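Local coordinates for centrosome-associated zinc finger protein Cp190 (PDB 6ER1) that helps organise chromatin domains and their boundaries, being recruited by a range of insulator DNA-binding proteins, and homodimerises through its N-terminal BTB domain, the part described here, at residues 38-43 and 74-79; 55-60 and 115-120; 51-56 and 92-97. All coordinates share one frame; numbering follows the deposited sequence.

Contact 1. Residues 38-43 and 74-79; sequences TLQFRD and ALIMPN
Strands 38-40 and 74-76 run side by side in parallel, Leu39 level with Leu75 and Gln40 with Ile76, their short axes 4.5 Å apart and twisted by 37°. Three backbone bonds join them: Leu75 N to Thr38 O (2.8 Å), Gln40 N to Leu75 O (2.8 Å) and, just past the strand ends, Met77 N to Gln40 O (3.0 Å). Gln40 O takes a second donor, water 1, which also donates to Met77 O and so bridges the two segments where they begin to part.

Leu39 and Leu75 share the face covered by helices 60-67 and 83-95, Leu39 touching both, where buried branched chains suit the apolar surroundings. Met77 packs beside Leu39: the bend at its chi2 (-60°) turns SD toward Leu39, and Met77 CE reaches Leu39 CD2 at 3.7 Å. Its CG meets the Phe41 ring obliquely, 4.0 Å from Phe41 CE1. Across the sheet, Gln40 and Ile76 lie alongside each other, pointing the same way, with Gln40 NE2 3.8 Å from Ile76 CD1. The glutamine suits this partly exposed face, since its stem packs on Ile76 while OE1 accepts from Gln46 NE2.

This is the parallel central pair of the small mixed sheet of the BTB/POZ fold, which has helices packed against its Leu39 and Leu75 face.

Contact 2. Residues 55-60 and 115-120; sequences SACTDY and MNMTVL
The backbone oxygen of Cys57, lying beside Met117, accepts hydrogen bonds from two waters that link it to residues 115-120. Water 2 donates to Cys57 O at 2.7 Å and accepts from Val119 N at 2.9 Å, while water 3 donates weakly to Cys57 O and more firmly to Asn116 O. A third link runs through water 4, which accepts from Asp59 N and donates to Met115 O at 2.6 Å.

Thr58 faces the same carbonyl. Its OG1, anti to the backbone N (chi1 -171°), accepts from Tyr60 N at 3.0 Å and closes an ST turn; it also stands 3.1 Å from Met115 O. The methyl CG2 lies near Met115 CE and also packs on Met93 of helix 83-95, so threonine supplies both a polar branch for the turn and an apolar one for the core. With OG1 and CG2 gone, an alanine here would probably leave the amide of Tyr60 without the acceptor that closes the turn and open a gap beside Met115 CE.

Met115 crosses Tyr60 at about a right angle, its CG 3.7 Å above one face of the Tyr60 ring and offset toward the rim, a CH-pi contact. The hydroxyl of Tyr60 is hydrogen-bonded to Glu114, which probably helps hold the ring in place. The extended Met117 chain brings CE to 3.6 Å from Cys57 CB. Cys57 SG meets Val119 CG1 at 3.8 Å, and Trp17 of the second subunit packs on both residues. Asn116, with positive phi, ends the preceding helix in a Schellman motif.

Methionine, cysteine, tyrosine, threonine and valine side chains supply the direct packing, while the clear polar links between these two segments probably depend on ordered water.

Contact 3. Residues 51-56 and 92-97; sequences RLVLSA and FMYTGT
Val53 sets its methyl CG1 squarely over the Tyr94 ring, 3.7 Å from the ring centroid and 6° off the normal, a CH-pi contact. With CG1 anti to the backbone N (chi1 175°), that methyl is carried over the ring, while the other branch, Val53 CG2, lies 3.8 Å from Tyr94 CE2; a short beta-branched chain suits this close approach of a helix to a broad ring. Beside this pair, Leu54 and Met93 cross at about a right angle, and Met93 SD touches Leu54 CG at 3.8 Å. The unbranched methionine, extended beyond CG, slides past to bring CE near Leu54 O.

Between the helices, water 5 donates to Val53 O and to Met93 O, at 2.9 Å each. Met93 O, close to the end of its helix, also accepts from Trp17 NE1 of the second subunit.

Farther out, the Tyr94 ring stacks on Phe29, and its hydroxyl is bonded to His50 ND1, so its orientation is probably held from beyond the helix pair. Phe61 of helix 60-67 packs on both Leu54 and Met93.

The direct contact between the helices is therefore apolar; a water bridges Val53 O and Met93 O, and an indole N-H of the dimer partner gives Met93 O a second donor.

How the contacts relate
Contact 3 is the core of the three: all its touching residues are buried, and its centre lies about 4 Å from the centre of the chain. Contact 2 lies farther out, and contact 1, the most peripheral at about 14 Å between the same kinds of centre, includes exposed residues. Contacts 2 and 3 share helix 51-57 and meet through a cluster of methionines, in which Met117 CE lies 3.7 Å from Met93 CG. Both also touch the second subunit, whereas contact 1 does not. Contact 1 joins contact 2 lightly, where Pro78 packs near Tyr60. Chemistry follows place: direct backbone bonds in the sheet, water bridges with apolar packing between the helix ends, and apolar packing with one bridging water between the helices.

Contact 1. Residues 38-43 and 74-79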
loop_
_atom_site.group_PDB
_atom_site.type_symbol
_atom_site.label_atom_id
_atom_site.label_comp_id
_atom_site.label_asym_id
_atom_site.label_seq_id
_atom_site.Cartn_x
_atom_site.Cartn_y
_atom_site.Cartn_z
ATOM N N THR A 38 3.250 -5.932 -13.599
ATOM C CA THR A 38 2.449 -6.896 -14.308
ATOM C C THR A 38 3.247 -8.179 -14.386
ATOM O O THR A 38 4.365 -8.185 -14.932
ATOM C CB THR A 38 2.069 -6.393 -15.707
ATOM O OG1 THR A 38 1.323 -5.169 -15.584
ATOM C CG2 THR A 38 1.232 -7.404 -16.485
ATOM N N LEU A 39 2.679 -9.255 -13.825
ATOM C CA LEU A 39 3.298 -10.578 -13.848
ATOM C C LEU A 39 2.716 -11.364 -14.998
ATOM O O LEU A 39 1.496 -11.424 -15.156
ATOM C CB LEU A 39 3.012 -11.334 -12.559
ATOM C CG LEU A 39 3.244 -10.546 -11.272
ATOM C CD1 LEU A 39 2.861 -11.365 -10.079
ATOM C CD2 LEU A 39 4.682 -10.088 -11.159
ATOM N N GLN A 40 3.569 -11.967 -15.813
ATOM C CA GLN A 40 3.122 -12.749 -16.960
ATOM C C GLN A 40 3.501 -14.217 -16.844
ATOM O O GLN A 40 4.694 -14.530 -16.639
ATOM C CB GLN A 40 3.635 -12.137 -18.259
ATOM C CG GLN A 40 3.075 -12.861 -19.489
ATOM C CD GLN A 40 3.251 -12.079 -20.753
ATOM O OE1 GLN A 40 2.951 -10.893 -20.804
ATOM N NE2 GLN A 40 3.734 -12.746 -21.796
ATOM N N PHE A 41 2.490 -15.082 -17.028
ATOM C CA PHE A 41 2.641 -16.525 -16.954
ATOM C C PHE A 41 2.938 -17.159 -18.318
ATOM O O PHE A 41 2.829 -16.496 -19.359
ATOM C CB PHE A 41 1.434 -17.117 -16.222
ATOM C CG PHE A 41 1.245 -16.550 -14.856
ATOM C CD1 PHE A 41 2.160 -16.821 -13.866
ATOM C CD2 PHE A 41 0.159 -15.761 -14.560
ATOM C CE1 PHE A 41 1.994 -16.303 -12.590
ATOM C CE2 PHE A 41 -0.034 -15.260 -13.302
ATOM C CZ PHE A 41 0.893 -15.518 -12.297
ATOM N N ARG A 42 3.314 -18.432 -18.310
ATOM C CA ARG A 42 3.723 -19.141 -19.536
ATOM C C ARG A 42 2.596 -19.196 -20.561
ATOM O O ARG A 42 2.856 -19.153 -21.780
ATOM C CB ARG A 42 4.224 -20.561 -19.225
ATOM C CG ARG A 42 5.574 -20.611 -18.517
ATOM C CD ARG A 42 6.112 -22.047 -18.425
ATOM N NE ARG A 42 6.610 -22.522 -19.714
ATOM C CZ ARG A 42 7.162 -23.721 -19.910
ATOM N NH1 ARG A 42 7.568 -24.067 -21.121
ATOM N NH2 ARG A 42 7.319 -24.584 -18.908
ATOM N N ASP A 43 1.348 -19.260 -20.066
ATOM C CA ASP A 43 0.151 -19.269 -20.935
ATOM C C ASP A 43 -0.254 -17.853 -21.469
ATOM O O ASP A 43 -1.289 -17.702 -22.140
ATOM C CB ASP A 43 -1.024 -19.990 -20.187
ATOM C CG ASP A 43 -1.520 -19.247 -18.926
ATOM O OD1 ASP A 43 -1.029 -18.137 -18.654
ATOM O OD2 ASP A 43 -2.455 -19.803 -18.262
ATOM N N ALA A 74 5.645 -6.244 -18.988
ATOM C CA ALA A 74 5.277 -7.347 -18.093
ATOM C C ALA A 74 6.513 -8.147 -17.772
ATOM O O ALA A 74 7.334 -8.423 -18.644
ATOM C CB ALA A 74 4.240 -8.259 -18.728
ATOM N N LEU A 75 6.603 -8.541 -16.508
ATOM C CA LEU A 75 7.685 -9.354 -16.026
ATOM C C LEU A 75 7.378 -10.842 -16.288
ATOM O O LEU A 75 6.350 -11.377 -15.837
ATOM C CB LEU A 75 7.870 -9.091 -14.542
ATOM C CG LEU A 75 9.038 -9.775 -13.851
ATOM C CD1 LEU A 75 10.356 -9.363 -14.486
ATOM C CD2 LEU A 75 9.003 -9.353 -12.402
ATOM N N ILE A 76 8.292 -11.522 -16.964
ATOM C CA ILE A 76 8.084 -12.933 -17.336
ATOM C C ILE A 76 8.454 -13.825 -16.141
ATOM O O ILE A 76 9.628 -13.903 -15.710
ATOM C CB ILE A 76 8.937 -13.323 -18.537
ATOM C CG1 ILE A 76 8.592 -12.439 -19.740
ATOM C CG2 ILE A 76 8.783 -14.794 -18.835
ATOM C CD1 ILE A 76 7.117 -12.418 -20.106
ATOM N N MET A 77 7.456 -14.466 -15.570
ATOM C CA MET A 77 7.672 -15.296 -14.399
ATOM C C MET A 77 8.499 -16.540 -14.742
ATOM O O MET A 77 8.328 -17.115 -15.812
ATOM C CB MET A 77 6.331 -15.753 -13.825
ATOM C CG MET A 77 5.533 -14.612 -13.198
ATOM S SD MET A 77 6.321 -13.755 -11.827
ATOM C CE MET A 77 7.221 -12.434 -12.606
ATOM N N PRO A 78 9.386 -16.963 -13.846
ATOM C CA PRO A 78 10.111 -18.202 -14.057
ATOM C C PRO A 78 9.228 -19.449 -14.124
ATOM O O PRO A 78 8.093 -19.458 -13.644
ATOM C CB PRO A 78 11.070 -18.275 -12.877
ATOM C CG PRO A 78 10.838 -17.091 -12.045
ATOM C CD PRO A 78 9.727 -16.299 -12.579
ATOM N N ASN A 79 9.760 -20.503 -14.734
ATOM C CA ASN A 79 9.000 -21.752 -14.916
ATOM C C ASN A 79 8.513 -22.366 -13.620
ATOM O O ASN A 79 7.412 -22.930 -13.587
ATOM C CB ASN A 79 9.843 -22.760 -15.668
ATOM C CG ASN A 79 10.090 -22.346 -17.091
ATOM O OD1 ASN A 79 9.334 -21.570 -17.673
ATOM N ND2 ASN A 79 11.150 -22.880 -17.670
HETATM O O HOH W 1 6.012 -16.982 -17.265
#

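Contact 2. Residues 55-60 and 115-120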
loop_
_atom_site.group_PDB
_atom_site.type_symbol
_atom_site.label_atom_id
_atom_site.label_comp_id
_atom_site.label_asym_id
_atom_site.label_seq_id
_atom_site.Cartn_x
_atom_site.Cartn_y
_atom_site.Cartn_z
ATOM N N SER A 55 6.373 -6.386 -1.609
ATOM C CA SER A 55 7.627 -6.112 -0.879
ATOM C C SER A 55 7.470 -6.164 0.650
ATOM O O SER A 55 8.450 -6.373 1.367
ATOM C CB SER A 55 8.207 -4.773 -1.257
ATOM O OG SER A 55 8.450 -4.695 -2.672
ATOM N N ALA A 56 6.248 -5.998 1.152
ATOM C CA ALA A 56 6.027 -6.091 2.614
ATOM C C ALA A 56 6.320 -7.496 3.152
ATOM O O ALA A 56 6.618 -7.648 4.334
ATOM C CB ALA A 56 4.609 -5.720 2.947
ATOM N N CYS A 57 6.146 -8.487 2.264
ATOM C CA CYS A 57 6.306 -9.915 2.641
ATOM C C CYS A 57 7.570 -10.580 2.190
ATOM O O CYS A 57 7.972 -11.641 2.752
ATOM C CB CYS A 57 5.149 -10.774 2.127
ATOM S SG CYS A 57 3.616 -10.458 3.004
ATOM N N THR A 58 8.167 -10.052 1.135
ATOM C CA THR A 58 9.294 -10.746 0.491
ATOM C C THR A 58 10.156 -9.789 -0.315
ATOM O O THR A 58 9.666 -8.758 -0.757
ATOM C CB THR A 58 8.772 -11.876 -0.437
ATOM O OG1 THR A 58 9.849 -12.699 -0.914
ATOM C CG2 THR A 58 7.955 -11.313 -1.606
ATOM N N ASP A 59 11.397 -10.171 -0.575
ATOM C CA ASP A 59 12.209 -9.488 -1.602
ATOM C C ASP A 59 12.330 -10.297 -2.915
ATOM O O ASP A 59 13.002 -9.881 -3.852
ATOM C CB ASP A 59 13.598 -9.149 -1.082
ATOM C CG ASP A 59 13.566 -8.029 -0.075
ATOM O OD1 ASP A 59 13.005 -6.983 -0.448
ATOM O OD2 ASP A 59 14.046 -8.251 1.056
ATOM N N TYR A 60 11.605 -11.396 -3.007
ATOM C CA TYR A 60 11.744 -12.274 -4.185
ATOM C C TYR A 60 11.299 -11.591 -5.469
ATOM O O TYR A 60 11.918 -11.749 -6.514
ATOM C CB TYR A 60 10.984 -13.525 -3.950
ATOM C CG TYR A 60 11.172 -14.586 -5.011
ATOM C CD1 TYR A 60 12.318 -15.379 -5.077
ATOM C CD2 TYR A 60 10.145 -14.838 -5.917
ATOM C CE1 TYR A 60 12.439 -16.402 -6.033
ATOM C CE2 TYR A 60 10.220 -15.875 -6.832
ATOM C CZ TYR A 60 11.350 -16.645 -6.904
ATOM O OH TYR A 60 11.399 -17.635 -7.871
ATOM N N MET A 115 11.446 -18.226 -1.738
ATOM C CA MET A 115 11.218 -16.781 -1.675
ATOM C C MET A 115 11.776 -16.223 -0.362
ATOM O O MET A 115 11.887 -14.991 -0.257
ATOM C CB MET A 115 9.743 -16.438 -1.673
ATOM C CG MET A 115 9.002 -16.847 -2.934
ATOM S SD MET A 115 7.211 -16.601 -2.773
ATOM C CE MET A 115 7.172 -14.853 -2.922
ATOM N N ASN A 116 12.064 -17.071 0.580
ATOM C CA ASN A 116 12.317 -16.733 2.000
ATOM C C ASN A 116 11.210 -15.903 2.500
ATOM O O ASN A 116 11.425 -14.864 3.223
ATOM C CB ASN A 116 13.691 -16.099 2.275
ATOM C CG ASN A 116 14.035 -16.253 3.717
ATOM O OD1 ASN A 116 13.863 -17.302 4.327
ATOM N ND2 ASN A 116 14.509 -15.100 4.330
ATOM N N MET A 117 9.967 -16.179 2.245
ATOM C CA MET A 117 8.826 -15.454 2.684
ATOM C C MET A 117 8.453 -15.903 4.062
ATOM O O MET A 117 7.536 -16.695 4.316
ATOM C CB MET A 117 7.656 -15.597 1.696
ATOM C CG MET A 117 6.477 -14.733 1.996
ATOM S SD MET A 117 5.297 -14.845 0.619
ATOM C CE MET A 117 3.894 -14.043 1.315
ATOM N N THR A 118 9.160 -15.333 5.061
ATOM C CA THR A 118 9.065 -15.762 6.412
ATOM C C THR A 118 7.652 -15.798 6.975
ATOM O O THR A 118 7.276 -16.755 7.695
ATOM C CB THR A 118 9.960 -14.816 7.290
ATOM O OG1 THR A 118 11.277 -14.823 6.716
ATOM C CG2 THR A 118 10.025 -15.278 8.726
ATOM N N VAL A 119 6.868 -14.757 6.690
ATOM C CA VAL A 119 5.540 -14.696 7.274
ATOM C C VAL A 119 4.659 -15.885 6.776
ATOM O O VAL A 119 3.851 -16.381 7.518
ATOM C CB VAL A 119 4.849 -13.344 7.057
ATOM C CG1 VAL A 119 4.587 -13.041 5.613
ATOM C CG2 VAL A 119 3.624 -13.147 7.941
ATOM N N LEU A 120 4.862 -16.266 5.537
ATOM C CA LEU A 120 4.071 -17.407 4.970
ATOM C C LEU A 120 4.629 -18.746 5.484
ATOM O O LEU A 120 3.854 -19.682 5.764
ATOM C CB LEU A 120 4.097 -17.314 3.448
ATOM C CG LEU A 120 3.344 -18.457 2.737
ATOM C CD1 LEU A 120 1.917 -18.508 3.248
ATOM C CD2 LEU A 120 3.451 -18.143 1.259
HETATM O O HOH W 2 7.918 -12.331 5.411
HETATM O O HOH W 3 10.786 -12.219 4.422
HETATM O O HOH W 4 12.253 -12.656 0.892
#

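Contact 3. Residues 51-56 and 92-97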
loop_
_atom_site.group_PDB
_atom_site.type_symbol
_atom_site.label_atom_id
_atom_site.label_comp_id
_atom_site.label_asym_id
_atom_site.label_seq_id
_atom_site.Cartn_x
_atom_site.Cartn_y
_atom_site.Cartn_z
ATOM N N ARG A 51 3.732 -3.303 -6.325
ATOM C CA ARG A 51 5.074 -3.661 -5.878
ATOM C C ARG A 51 5.223 -3.565 -4.362
ATOM O O ARG A 51 5.809 -4.478 -3.756
ATOM C CB ARG A 51 6.094 -2.801 -6.579
ATOM C CG ARG A 51 7.497 -3.317 -6.526
ATOM C CD ARG A 51 8.445 -2.404 -7.315
ATOM N NE ARG A 51 8.340 -2.681 -8.754
ATOM C CZ ARG A 51 7.739 -1.922 -9.662
ATOM N NH1 ARG A 51 7.156 -0.777 -9.331
ATOM N NH2 ARG A 51 7.718 -2.313 -10.940
ATOM N N LEU A 52 4.693 -2.486 -3.762
ATOM C CA LEU A 52 4.867 -2.284 -2.341
ATOM C C LEU A 52 4.164 -3.339 -1.519
ATOM O O LEU A 52 4.648 -3.673 -0.417
ATOM C CB LEU A 52 4.460 -0.882 -1.967
ATOM C CG LEU A 52 3.036 -0.438 -1.737
ATOM C CD1 LEU A 52 2.487 -1.018 -0.437
ATOM C CD2 LEU A 52 2.922 1.074 -1.659
ATOM N N VAL A 53 3.031 -3.884 -2.031
ATOM C CA VAL A 53 2.356 -4.924 -1.268
ATOM C C VAL A 53 3.215 -6.194 -1.246
ATOM O O VAL A 53 3.376 -6.865 -0.207
ATOM C CB VAL A 53 0.969 -5.215 -1.871
ATOM C CG1 VAL A 53 0.319 -6.371 -1.145
ATOM C CG2 VAL A 53 0.085 -3.969 -1.729
ATOM N N LEU A 54 3.742 -6.541 -2.408
ATOM C CA LEU A 54 4.592 -7.740 -2.523
ATOM C C LEU A 54 5.840 -7.588 -1.618
ATOM O O LEU A 54 6.245 -8.496 -0.850
ATOM C CB LEU A 54 4.984 -7.963 -3.977
ATOM C CG LEU A 54 3.931 -8.777 -4.812
ATOM C CD1 LEU A 54 2.511 -8.365 -4.667
ATOM C CD2 LEU A 54 4.287 -8.744 -6.277
ATOM N N SER A 55 6.373 -6.386 -1.609
ATOM C CA SER A 55 7.627 -6.112 -0.879
ATOM C C SER A 55 7.470 -6.164 0.650
ATOM O O SER A 55 8.450 -6.373 1.367
ATOM C CB SER A 55 8.207 -4.773 -1.257
ATOM O OG SER A 55 8.450 -4.695 -2.672
ATOM N N ALA A 56 6.248 -5.998 1.152
ATOM C CA ALA A 56 6.027 -6.091 2.614
ATOM C C ALA A 56 6.320 -7.496 3.152
ATOM O O ALA A 56 6.618 -7.648 4.334
ATOM C CB ALA A 56 4.609 -5.720 2.947
ATOM N N PHE A 92 -2.764 -13.965 -0.461
ATOM C CA PHE A 92 -2.299 -13.942 0.935
ATOM C C PHE A 92 -1.637 -12.598 1.254
ATOM O O PHE A 92 -1.950 -11.994 2.314
ATOM C CB PHE A 92 -1.342 -15.090 1.231
ATOM C CG PHE A 92 -0.646 -14.987 2.540
ATOM C CD1 PHE A 92 -1.270 -15.201 3.732
ATOM C CD2 PHE A 92 0.641 -14.528 2.541
ATOM C CE1 PHE A 92 -0.605 -15.013 4.927
ATOM C CE2 PHE A 92 1.325 -14.345 3.731
ATOM C CZ PHE A 92 0.707 -14.610 4.921
ATOM N N MET A 93 -0.796 -12.114 0.352
ATOM C CA MET A 93 -0.114 -10.820 0.662
ATOM C C MET A 93 -1.096 -9.687 0.836
ATOM O O MET A 93 -0.874 -8.771 1.677
ATOM C CB MET A 93 0.875 -10.466 -0.418
ATOM C CG MET A 93 2.017 -11.402 -0.510
ATOM S SD MET A 93 2.886 -11.114 -2.069
ATOM C CE MET A 93 4.356 -11.753 -1.713
ATOM N N TYR A 94 -2.219 -9.693 0.128
ATOM C CA TYR A 94 -3.257 -8.653 0.232
ATOM C C TYR A 94 -4.206 -8.814 1.411
ATOM O O TYR A 94 -4.831 -7.839 1.854
ATOM C CB TYR A 94 -4.078 -8.548 -1.043
ATOM C CG TYR A 94 -3.389 -7.792 -2.159
ATOM C CD1 TYR A 94 -2.508 -8.398 -3.022
ATOM C CD2 TYR A 94 -3.585 -6.415 -2.303
ATOM C CE1 TYR A 94 -1.848 -7.695 -4.013
ATOM C CE2 TYR A 94 -2.940 -5.708 -3.295
ATOM C CZ TYR A 94 -2.059 -6.335 -4.148
ATOM O OH TYR A 94 -1.446 -5.653 -5.162
ATOM N N THR A 95 -4.291 -10.012 1.959
ATOM C CA THR A 95 -5.364 -10.318 2.906
ATOM C C THR A 95 -4.988 -10.927 4.241
ATOM O O THR A 95 -5.753 -10.771 5.203
ATOM C CB THR A 95 -6.411 -11.295 2.294
ATOM O OG1 THR A 95 -5.820 -12.563 2.068
ATOM C CG2 THR A 95 -7.007 -10.777 1.006
ATOM N N GLY A 96 -3.858 -11.620 4.303
ATOM C CA GLY A 96 -3.495 -12.448 5.428
ATOM C C GLY A 96 -4.056 -13.844 5.478
ATOM O O GLY A 96 -3.734 -14.587 6.398
ATOM N N THR A 97 -4.889 -14.213 4.479
ATOM C CA THR A 97 -5.486 -15.515 4.351
ATOM C C THR A 97 -4.845 -16.230 3.161
ATOM O O THR A 97 -4.708 -15.654 2.073
ATOM C CB THR A 97 -6.996 -15.390 4.133
ATOM O OG1 THR A 97 -7.619 -14.809 5.269
ATOM C CG2 THR A 97 -7.610 -16.736 3.887
HETATM O O HOH W 5 1.831 -7.804 2.015
#